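Putative secreted endoglycosylceramidase (Rhodococcus hoagii, PDB 6JYZ) probably hydrolyses O-glycosidic bonds as a glycoside hydrolase of family 5, an endogalactosylceramidase acting on galactose-bearing glycosphingolipids. Local coordinates at residues R83-L91 / Y102-V110; Q194-A205 / F240-A251. All blocks are in the same frame, centred on the assembly; numbering follows the deposited sequence.

Both contacts belong to the (β/α)8 barrel expected of glycosyl hydrolase family 5, and they follow each other along the chain, contact 1 closing before contact 2 opens. Contact 1 packs strand 81-86 and the short helix 88-91 against helix 100-115. Contact 2 joins two outer helices, 193-206 and 230-251. Their centres lie about 16 Å apart, yet the two touch: I86 CD1 meets L204 CD2 at 3.4 Å, and W88 CD2 meets L197 CD1 at 3.7 Å. Strand 119-124 mediates as well, since L122 is touched by I106 of contact 1 and W201 of contact 2. Helix 193-206 is therefore packed both on barrel strands and on its neighbouring helix, giving continuous packing from barrel wall to outer layer.

Contact 1: R83-L91 / Y102-V110; sequences RLNIAWSAL and YVARIREAV
Y102 fills the junction between helix 102-110 and the start of helix 88-91, and its ring makes most of the contact. CG lies anti to the backbone N, which brings the ring against A90 and L91. A90 CB sits 3.4 Å from the ring centroid of Y102 and 5° off the normal, a CH-pi contact over the face. I106 CG1, from the same helix as the tyrosine, lies offset on the opposite face, while L91 CD2 meets the edge, 3.6 Å from Y102 CD2.

The polar part is small. A87 N, at the N-cap position of helix 88-91, donates to Y102 OH at 3.1 Å and 149°, and the same hydroxyl is hydrogen-bonded to L50 O. A phenylalanine here would probably keep the ring packing but leave A87 N and L50 O without their shared partner.

Farther along, the packing is aliphatic. L84 CD2 rests 4.0 Å from A109 CB and also touches I106 CG2; I86 CD1 meets I106 CD1 at 4.0 Å, the side chains crossing roughly at right angles. The axes of strand 83-86 and helix 102-110 run nearly antiparallel, at 169°, as in a barrel β-α unit. This chemistry implies an apolar, largely buried seam in which one tyrosine hydroxyl ties the start of helix 88-91 to L50.

Contact 2: Q194-A205 / F240-A251; sequences QGHLVQTWARLA and FYQRAIAAIRQA
R243 and G195 meet at one end of the contact and share one acid: R243 NH1 forms a salt bridge with D189 OD2, and G195 N donates to D189 OD1. R243 bends at chi3 (67°) towards helix 194-205, and NH2 comes within 3.5 Å of G195 CA, where even a CB on G195 would sit tightly against the guanidinium. V198 CG2 lies loosely over one face of the guanidinium, while the salt bridge to D189 fixes its end.

The same valine is a knob in a hole formed by F240, R243, A244 and A247. Its branches divide the work. CG1, anti to the backbone N (chi1 169°), presses on A247 CB at 3.5 Å, closer than usual van der Waals contact; CG2 faces R243 CB and F240 CE1. The F240 ring is also reached by L197 CD2, 3.8 Å from F240 CZ, with the two side chains crossing at about a right angle.

Towards the C-terminal ends, alanines let the backbones draw together. A202 CB lies 3.9 Å from both A247 CB and A251 CB, and A251 CB comes to 3.1 Å from A202 O, a tight contact and not a bond. I248 runs alongside W201, pointing the same way, with CD1 4.1 Å from W201 CB, while its CG2 meets A205 CB. W201 NE1 is hydrogen-bonded to L219 O, just past strand 214-218.

The axes of the two segments come within 8.0 Å and cross at -31°; the closest CA pair, A202 CA and I248 CA at 4.5 Å, falls among the alanines A202, A247 and A251. Such neighbouring, roughly parallel helices, with strand 214-218 between them in sequence, are typical of the outer layer of a (β/α)8 barrel, the fold of glycosyl hydrolase family 5.

Contact 1: R83-L91 / Y102-V110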
loop_
_atom_site.group_PDB
_atom_site.type_symbol
_atom_site.label_atom_id
_atom_site.label_comp_id
_atom_site.label_asym_id
_atom_site.label_seq_id
_atom_site.Cartn_x
_atom_site.Cartn_y
_atom_site.Cartn_z
ATOM N N ARG A 83 1.069 -4.525 2.353
ATOM C CA ARG A 83 0.107 -4.140 1.313
ATOM C C ARG A 83 0.359 -5.100 0.150
ATOM O O ARG A 83 1.349 -5.012 -0.552
ATOM C CB ARG A 83 0.262 -2.656 0.964
ATOM C CG ARG A 83 -0.804 -2.218 -0.069
ATOM C CD ARG A 83 -0.796 -0.702 -0.165
ATOM N NE ARG A 83 -1.703 -0.170 -1.184
ATOM C CZ ARG A 83 -1.328 0.391 -2.335
ATOM N NH1 ARG A 83 -0.086 0.317 -2.806
ATOM N NH2 ARG A 83 -2.285 1.055 -3.022
ATOM N N LEU A 84 -0.566 -6.064 0.039
ATOM C CA LEU A 84 -0.417 -7.153 -0.926
ATOM C C LEU A 84 -1.049 -6.717 -2.250
ATOM O O LEU A 84 -2.275 -6.527 -2.315
ATOM C CB LEU A 84 -1.074 -8.403 -0.324
ATOM C CG LEU A 84 -0.788 -9.671 -1.122
ATOM C CD1 LEU A 84 0.665 -10.143 -0.964
ATOM C CD2 LEU A 84 -1.734 -10.751 -0.646
ATOM N N ASN A 85 -0.198 -6.494 -3.237
ATOM C CA ASN A 85 -0.678 -5.928 -4.509
ATOM C C ASN A 85 -1.214 -7.074 -5.369
ATOM O O ASN A 85 -0.406 -7.847 -5.921
ATOM C CB ASN A 85 0.495 -5.225 -5.205
ATOM C CG ASN A 85 1.354 -4.339 -4.318
ATOM O OD1 ASN A 85 2.592 -4.504 -4.344
ATOM N ND2 ASN A 85 0.775 -3.396 -3.589
ATOM N N ILE A 86 -2.517 -7.122 -5.505
ATOM C CA ILE A 86 -3.177 -8.192 -6.262
ATOM C C ILE A 86 -3.830 -7.619 -7.509
ATOM O O ILE A 86 -3.949 -6.395 -7.664
ATOM C CB ILE A 86 -4.192 -8.940 -5.404
ATOM C CG1 ILE A 86 -5.347 -8.055 -4.966
ATOM C CG2 ILE A 86 -3.503 -9.597 -4.173
ATOM C CD1 ILE A 86 -6.506 -8.789 -4.274
ATOM N N ALA A 87 -4.226 -8.487 -8.448
ATOM C CA ALA A 87 -4.653 -8.040 -9.783
ATOM C C ALA A 87 -6.048 -8.502 -10.113
ATOM O O ALA A 87 -6.343 -9.728 -10.119
ATOM C CB ALA A 87 -3.687 -8.591 -10.822
ATOM N N TRP A 88 -6.865 -7.561 -10.525
ATOM C CA TRP A 88 -8.166 -7.897 -11.084
ATOM C C TRP A 88 -8.005 -8.871 -12.253
ATOM O O TRP A 88 -8.815 -9.836 -12.376
ATOM C CB TRP A 88 -8.826 -6.578 -11.551
ATOM C CG TRP A 88 -10.191 -6.724 -12.182
ATOM C CD1 TRP A 88 -11.066 -7.803 -12.155
ATOM C CD2 TRP A 88 -10.841 -5.685 -12.930
ATOM N NE1 TRP A 88 -12.204 -7.473 -12.840
ATOM C CE2 TRP A 88 -12.094 -6.204 -13.325
ATOM C CE3 TRP A 88 -10.455 -4.365 -13.296
ATOM C CZ2 TRP A 88 -12.989 -5.434 -14.080
ATOM C CZ3 TRP A 88 -11.367 -3.611 -14.036
ATOM C CH2 TRP A 88 -12.608 -4.133 -14.422
ATOM N N SER A 89 -6.988 -8.720 -13.083
ATOM C CA SER A 89 -6.819 -9.591 -14.230
ATOM C C SER A 89 -6.636 -11.035 -13.807
ATOM O O SER A 89 -6.992 -11.915 -14.608
ATOM C CB SER A 89 -5.670 -9.140 -15.104
ATOM O OG SER A 89 -4.464 -9.228 -14.346
ATOM N N ALA A 90 -6.067 -11.303 -12.656
ATOM C CA ALA A 90 -5.876 -12.708 -12.202
ATOM C C ALA A 90 -7.117 -13.167 -11.478
ATOM O O ALA A 90 -7.453 -14.356 -11.558
ATOM C CB ALA A 90 -4.661 -12.746 -11.302
ATOM N N LEU A 91 -7.886 -12.325 -10.819
ATOM C CA LEU A 91 -9.092 -12.752 -10.156
ATOM C C LEU A 91 -10.155 -13.074 -11.198
ATOM O O LEU A 91 -10.972 -14.019 -11.006
ATOM C CB LEU A 91 -9.648 -11.657 -9.250
ATOM C CG LEU A 91 -8.807 -11.439 -7.990
ATOM C CD1 LEU A 91 -9.060 -10.033 -7.386
ATOM C CD2 LEU A 91 -9.102 -12.534 -6.941
ATOM N N TYR A 102 -6.205 -18.557 -7.724
ATOM C CA TYR A 102 -5.480 -17.305 -7.388
ATOM C C TYR A 102 -5.856 -16.864 -6.002
ATOM O O TYR A 102 -4.967 -16.468 -5.194
ATOM C CB TYR A 102 -5.833 -16.264 -8.442
ATOM C CG TYR A 102 -5.104 -14.936 -8.218
ATOM C CD1 TYR A 102 -3.747 -14.865 -8.368
ATOM C CD2 TYR A 102 -5.811 -13.779 -7.867
ATOM C CE1 TYR A 102 -3.023 -13.670 -8.185
ATOM C CE2 TYR A 102 -5.110 -12.578 -7.710
ATOM C CZ TYR A 102 -3.764 -12.555 -7.864
ATOM O OH TYR A 102 -3.129 -11.315 -7.775
ATOM N N VAL A 103 -7.109 -16.983 -5.582
ATOM C CA VAL A 103 -7.510 -16.685 -4.218
ATOM C C VAL A 103 -6.737 -17.550 -3.245
ATOM O O VAL A 103 -6.328 -17.073 -2.179
ATOM C CB VAL A 103 -9.021 -16.865 -3.993
ATOM C CG1 VAL A 103 -9.350 -16.649 -2.516
ATOM C CG2 VAL A 103 -9.775 -15.841 -4.858
ATOM N N ALA A 104 -6.465 -18.835 -3.568
ATOM C CA ALA A 104 -5.710 -19.659 -2.620
ATOM C C ALA A 104 -4.289 -19.154 -2.522
ATOM O O ALA A 104 -3.726 -19.263 -1.416
ATOM C CB ALA A 104 -5.738 -21.114 -3.128
ATOM N N ARG A 105 -3.681 -18.584 -3.567
ATOM C CA ARG A 105 -2.362 -17.993 -3.379
ATOM C C ARG A 105 -2.462 -16.769 -2.485
ATOM O O ARG A 105 -1.552 -16.549 -1.637
ATOM C CB ARG A 105 -1.798 -17.542 -4.722
ATOM C CG ARG A 105 -1.516 -18.723 -5.678
ATOM C CD ARG A 105 -1.145 -18.359 -7.090
ATOM N NE ARG A 105 0.120 -17.638 -7.105
ATOM C CZ ARG A 105 0.473 -16.833 -8.085
ATOM N NH1 ARG A 105 -0.365 -16.524 -9.065
ATOM N NH2 ARG A 105 1.657 -16.257 -8.029
ATOM N N ILE A 106 -3.487 -15.946 -2.617
ATOM C CA ILE A 106 -3.692 -14.811 -1.695
ATOM C C ILE A 106 -3.830 -15.337 -0.275
ATOM O O ILE A 106 -3.218 -14.794 0.680
ATOM C CB ILE A 106 -4.924 -14.006 -2.118
ATOM C CG1 ILE A 106 -4.724 -13.401 -3.506
ATOM C CG2 ILE A 106 -5.195 -12.902 -1.089
ATOM C CD1 ILE A 106 -5.959 -12.710 -4.061
ATOM N N ARG A 107 -4.631 -16.378 -0.058
ATOM C CA ARG A 107 -4.864 -16.881 1.280
ATOM C C ARG A 107 -3.581 -17.452 1.849
ATOM O O ARG A 107 -3.333 -17.219 3.059
ATOM C CB ARG A 107 -5.956 -17.964 1.222
ATOM C CG ARG A 107 -6.331 -18.461 2.620
ATOM C CD ARG A 107 -7.501 -19.448 2.593
ATOM N NE ARG A 107 -8.746 -18.734 2.240
ATOM C CZ ARG A 107 -9.445 -18.854 1.123
ATOM N NH1 ARG A 107 -9.008 -19.608 0.133
ATOM N NH2 ARG A 107 -10.503 -18.057 0.983
ATOM N N GLU A 108 -2.757 -18.085 1.078
ATOM C CA GLU A 108 -1.462 -18.541 1.573
ATOM C C GLU A 108 -0.594 -17.374 2.000
ATOM O O GLU A 108 0.075 -17.459 3.036
ATOM C CB GLU A 108 -0.784 -19.404 0.494
ATOM C CG GLU A 108 0.591 -19.926 0.915
ATOM C CD GLU A 108 1.226 -20.578 -0.297
ATOM O OE1 GLU A 108 1.489 -19.928 -1.321
ATOM O OE2 GLU A 108 1.329 -21.800 -0.253
ATOM N N ALA A 109 -0.562 -16.283 1.215
ATOM C CA ALA A 109 0.192 -15.100 1.630
ATOM C C ALA A 109 -0.386 -14.497 2.898
ATOM O O ALA A 109 0.412 -14.079 3.796
ATOM C CB ALA A 109 0.164 -14.076 0.488
ATOM N N VAL A 110 -1.686 -14.429 3.069
ATOM C CA VAL A 110 -2.286 -13.902 4.272
ATOM C C VAL A 110 -1.864 -14.752 5.452
ATOM O O VAL A 110 -1.588 -14.226 6.546
ATOM C CB VAL A 110 -3.809 -13.845 4.152
ATOM C CG1 VAL A 110 -4.493 -13.536 5.464
ATOM C CG2 VAL A 110 -4.217 -12.761 3.130
#

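Contact 2: Q194-A205 / F240-A251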
loop_
_atom_site.group_PDB
_atom_site.type_symbol
_atom_site.label_atom_id
_atom_site.label_comp_id
_atom_site.label_asym_id
_atom_site.label_seq_id
_atom_site.Cartn_x
_atom_site.Cartn_y
_atom_site.Cartn_z
ATOM N N GLN A 194 -17.269 -1.804 -14.748
ATOM C CA GLN A 194 -17.164 -1.449 -13.355
ATOM C C GLN A 194 -18.009 -2.388 -12.495
ATOM O O GLN A 194 -17.552 -2.786 -11.396
ATOM C CB GLN A 194 -17.566 0.009 -13.138
ATOM C CG GLN A 194 -17.431 0.454 -11.691
ATOM C CD GLN A 194 -17.861 1.866 -11.411
ATOM O OE1 GLN A 194 -17.630 2.814 -12.306
ATOM N NE2 GLN A 194 -18.337 2.097 -10.235
ATOM N N GLY A 195 -19.199 -2.785 -12.946
ATOM C CA GLY A 195 -20.011 -3.756 -12.178
ATOM C C GLY A 195 -19.247 -5.074 -12.043
ATOM O O GLY A 195 -19.356 -5.718 -10.988
ATOM N N HIS A 196 -18.443 -5.440 -13.023
ATOM C CA HIS A 196 -17.596 -6.625 -12.873
ATOM C C HIS A 196 -16.570 -6.485 -11.756
ATOM O O HIS A 196 -16.369 -7.408 -10.986
ATOM C CB HIS A 196 -16.874 -6.952 -14.174
ATOM C CG HIS A 196 -17.724 -7.693 -15.138
ATOM N ND1 HIS A 196 -18.491 -7.224 -16.162
ATOM C CD2 HIS A 196 -17.730 -9.018 -15.243
ATOM C CE1 HIS A 196 -19.049 -8.277 -16.818
ATOM N NE2 HIS A 196 -18.566 -9.365 -16.269
ATOM N N LEU A 197 -15.868 -5.348 -11.686
ATOM C CA LEU A 197 -14.917 -5.181 -10.591
ATOM C C LEU A 197 -15.629 -5.142 -9.239
ATOM O O LEU A 197 -15.131 -5.706 -8.245
ATOM C CB LEU A 197 -14.028 -3.932 -10.794
ATOM C CG LEU A 197 -12.990 -3.749 -9.687
ATOM C CD1 LEU A 197 -12.123 -5.011 -9.517
ATOM C CD2 LEU A 197 -12.118 -2.519 -9.960
ATOM N N VAL A 198 -16.782 -4.472 -9.156
ATOM C CA VAL A 198 -17.521 -4.450 -7.907
ATOM C C VAL A 198 -17.879 -5.873 -7.461
ATOM O O VAL A 198 -17.682 -6.218 -6.280
ATOM C CB VAL A 198 -18.775 -3.556 -8.080
ATOM C CG1 VAL A 198 -19.729 -3.705 -6.920
ATOM C CG2 VAL A 198 -18.377 -2.081 -8.222
ATOM N N GLN A 199 -18.382 -6.703 -8.381
ATOM C CA GLN A 199 -18.715 -8.077 -8.033
ATOM C C GLN A 199 -17.468 -8.850 -7.669
ATOM O O GLN A 199 -17.505 -9.648 -6.715
ATOM C CB GLN A 199 -19.457 -8.696 -9.207
ATOM C CG GLN A 199 -19.680 -10.214 -8.982
ATOM C CD GLN A 199 -20.520 -10.832 -10.070
ATOM O OE1 GLN A 199 -20.088 -11.034 -11.193
ATOM N NE2 GLN A 199 -21.744 -11.046 -9.726
ATOM N N THR A 200 -16.356 -8.665 -8.365
ATOM C CA THR A 200 -15.110 -9.340 -8.026
ATOM C C THR A 200 -14.662 -8.960 -6.591
ATOM O O THR A 200 -14.253 -9.834 -5.810
ATOM C CB THR A 200 -14.030 -9.032 -9.082
ATOM O OG1 THR A 200 -14.462 -9.621 -10.305
ATOM C CG2 THR A 200 -12.656 -9.521 -8.660
ATOM N N TRP A 201 -14.765 -7.681 -6.233
ATOM C CA TRP A 201 -14.429 -7.278 -4.870
ATOM C C TRP A 201 -15.331 -7.962 -3.863
ATOM O O TRP A 201 -14.872 -8.414 -2.824
ATOM C CB TRP A 201 -14.562 -5.750 -4.681
ATOM C CG TRP A 201 -13.236 -5.059 -4.561
ATOM C CD1 TRP A 201 -12.791 -3.975 -5.270
ATOM C CD2 TRP A 201 -12.180 -5.388 -3.625
ATOM N NE1 TRP A 201 -11.541 -3.593 -4.837
ATOM C CE2 TRP A 201 -11.129 -4.469 -3.820
ATOM C CE3 TRP A 201 -12.021 -6.407 -2.653
ATOM C CZ2 TRP A 201 -9.933 -4.520 -3.078
ATOM C CZ3 TRP A 201 -10.827 -6.450 -1.949
ATOM C CH2 TRP A 201 -9.776 -5.537 -2.176
ATOM N N ALA A 202 -16.632 -8.035 -4.128
ATOM C CA ALA A 202 -17.565 -8.699 -3.195
ATOM C C ALA A 202 -17.172 -10.165 -3.024
ATOM O O ALA A 202 -17.114 -10.671 -1.878
ATOM C CB ALA A 202 -18.974 -8.550 -3.715
ATOM N N ARG A 203 -16.852 -10.825 -4.136
ATOM C CA ARG A 203 -16.480 -12.251 -4.077
ATOM C C ARG A 203 -15.208 -12.397 -3.260
ATOM O O ARG A 203 -15.068 -13.341 -2.468
ATOM C CB ARG A 203 -16.293 -12.783 -5.497
ATOM C CG ARG A 203 -17.641 -12.936 -6.199
ATOM C CD ARG A 203 -17.384 -13.214 -7.670
ATOM N NE ARG A 203 -18.659 -13.577 -8.308
ATOM C CZ ARG A 203 -18.729 -13.916 -9.568
ATOM N NH1 ARG A 203 -17.743 -13.751 -10.413
ATOM N NH2 ARG A 203 -19.892 -14.439 -9.998
ATOM N N LEU A 204 -14.223 -11.498 -3.422
ATOM C CA LEU A 204 -12.984 -11.608 -2.654
ATOM C C LEU A 204 -13.210 -11.300 -1.195
ATOM O O LEU A 204 -12.631 -12.010 -0.335
ATOM C CB LEU A 204 -11.943 -10.667 -3.288
ATOM C CG LEU A 204 -10.563 -10.738 -2.627
ATOM C CD1 LEU A 204 -9.984 -12.158 -2.705
ATOM C CD2 LEU A 204 -9.615 -9.748 -3.260
ATOM N N ALA A 205 -14.034 -10.300 -0.869
ATOM C CA ALA A 205 -14.263 -10.031 0.544
ATOM C C ALA A 205 -14.912 -11.235 1.198
ATOM O O ALA A 205 -14.649 -11.512 2.384
ATOM C CB ALA A 205 -15.154 -8.796 0.695
ATOM N N PHE A 240 -17.551 5.001 -7.583
ATOM C CA PHE A 240 -17.090 3.638 -7.630
ATOM C C PHE A 240 -16.855 3.129 -6.194
ATOM O O PHE A 240 -17.304 2.002 -5.857
ATOM C CB PHE A 240 -15.801 3.524 -8.446
ATOM C CG PHE A 240 -15.015 2.267 -8.127
ATOM C CD1 PHE A 240 -15.563 1.008 -8.421
ATOM C CD2 PHE A 240 -13.787 2.318 -7.510
ATOM C CE1 PHE A 240 -14.855 -0.197 -8.141
ATOM C CE2 PHE A 240 -13.109 1.147 -7.189
ATOM C CZ PHE A 240 -13.624 -0.095 -7.484
ATOM N N TYR A 241 -16.200 3.878 -5.340
ATOM C CA TYR A 241 -15.979 3.391 -3.990
ATOM C C TYR A 241 -17.310 3.086 -3.306
ATOM O O TYR A 241 -17.409 2.062 -2.604
ATOM C CB TYR A 241 -15.223 4.404 -3.152
ATOM C CG TYR A 241 -13.798 4.688 -3.561
ATOM C CD1 TYR A 241 -13.011 3.770 -4.211
ATOM C CD2 TYR A 241 -13.215 5.913 -3.249
ATOM C CE1 TYR A 241 -11.690 4.056 -4.582
ATOM C CE2 TYR A 241 -11.900 6.218 -3.538
ATOM C CZ TYR A 241 -11.142 5.282 -4.182
ATOM O OH TYR A 241 -9.832 5.496 -4.502
ATOM N N GLN A 242 -18.316 3.940 -3.476
ATOM C CA GLN A 242 -19.602 3.696 -2.809
ATOM C C GLN A 242 -20.183 2.390 -3.306
ATOM O O GLN A 242 -20.712 1.600 -2.486
ATOM C CB GLN A 242 -20.490 4.898 -3.093
ATOM C CG GLN A 242 -21.891 4.705 -2.464
ATOM C CD GLN A 242 -22.731 5.934 -2.728
ATOM O OE1 GLN A 242 -23.002 6.241 -3.884
ATOM N NE2 GLN A 242 -23.094 6.581 -1.637
ATOM N N ARG A 243 -20.150 2.123 -4.599
ATOM C CA ARG A 243 -20.670 0.850 -5.120
ATOM C C ARG A 243 -19.869 -0.324 -4.572
ATOM O O ARG A 243 -20.481 -1.338 -4.173
ATOM C CB ARG A 243 -20.576 0.849 -6.647
ATOM C CG ARG A 243 -21.600 1.702 -7.358
ATOM C CD ARG A 243 -21.460 1.528 -8.873
ATOM N NE ARG A 243 -21.825 0.166 -9.357
ATOM C CZ ARG A 243 -21.887 -0.269 -10.697
ATOM N NH1 ARG A 243 -21.489 0.536 -11.649
ATOM N NH2 ARG A 243 -22.362 -1.462 -11.046
ATOM N N ALA A 244 -18.555 -0.238 -4.528
ATOM C CA ALA A 244 -17.752 -1.358 -4.053
ATOM C C ALA A 244 -17.997 -1.585 -2.576
ATOM O O ALA A 244 -18.138 -2.757 -2.166
ATOM C CB ALA A 244 -16.287 -1.044 -4.274
ATOM N N ILE A 245 -18.104 -0.541 -1.770
ATOM C CA ILE A 245 -18.322 -0.711 -0.320
ATOM C C ILE A 245 -19.675 -1.397 -0.124
ATOM O O ILE A 245 -19.754 -2.324 0.731
ATOM C CB ILE A 245 -18.292 0.651 0.380
ATOM C CG1 ILE A 245 -16.878 1.206 0.351
ATOM C CG2 ILE A 245 -18.792 0.532 1.829
ATOM C CD1 ILE A 245 -16.778 2.705 0.716
ATOM N N ALA A 246 -20.736 -1.011 -0.834
ATOM C CA ALA A 246 -22.034 -1.654 -0.556
ATOM C C ALA A 246 -21.922 -3.126 -0.912
ATOM O O ALA A 246 -22.481 -3.974 -0.196
ATOM C CB ALA A 246 -23.111 -0.987 -1.417
ATOM N N ALA A 247 -21.262 -3.505 -1.993
ATOM C CA ALA A 247 -21.172 -4.896 -2.398
ATOM C C ALA A 247 -20.344 -5.667 -1.405
ATOM O O ALA A 247 -20.689 -6.814 -1.053
ATOM C CB ALA A 247 -20.603 -4.981 -3.787
ATOM N N ILE A 248 -19.237 -5.098 -0.917
ATOM C CA ILE A 248 -18.373 -5.758 0.057
ATOM C C ILE A 248 -19.156 -5.934 1.348
ATOM O O ILE A 248 -19.059 -7.025 1.957
ATOM C CB ILE A 248 -17.116 -4.883 0.267
ATOM C CG1 ILE A 248 -16.204 -5.079 -0.958
ATOM C CG2 ILE A 248 -16.393 -5.284 1.541
ATOM C CD1 ILE A 248 -15.029 -4.018 -1.028
ATOM N N ARG A 249 -19.878 -4.935 1.819
ATOM C CA ARG A 249 -20.525 -5.082 3.131
ATOM C C ARG A 249 -21.581 -6.171 3.030
ATOM O O ARG A 249 -21.753 -6.940 4.011
ATOM C CB ARG A 249 -21.177 -3.746 3.512
ATOM C CG ARG A 249 -20.155 -2.664 3.881
ATOM C CD ARG A 249 -19.455 -3.009 5.190
ATOM N NE ARG A 249 -18.448 -1.985 5.589
ATOM C CZ ARG A 249 -17.156 -2.213 5.796
ATOM N NH1 ARG A 249 -16.604 -3.397 5.649
ATOM N NH2 ARG A 249 -16.418 -1.166 6.202
ATOM N N GLN A 250 -22.271 -6.326 1.912
ATOM C CA GLN A 250 -23.213 -7.438 1.778
ATOM C C GLN A 250 -22.472 -8.769 1.768
ATOM O O GLN A 250 -22.918 -9.748 2.393
ATOM C CB GLN A 250 -24.029 -7.226 0.501
ATOM C CG GLN A 250 -25.053 -8.337 0.218
ATOM C CD GLN A 250 -26.090 -8.411 1.302
ATOM O OE1 GLN A 250 -26.659 -7.394 1.718
ATOM N NE2 GLN A 250 -26.334 -9.635 1.769
ATOM N N ALA A 251 -21.355 -8.859 1.085
ATOM C CA ALA A 251 -20.629 -10.094 0.952
ATOM C C ALA A 251 -20.011 -10.500 2.280
ATOM O O ALA A 251 -19.627 -11.676 2.459
ATOM C CB ALA A 251 -19.535 -9.942 -0.102
#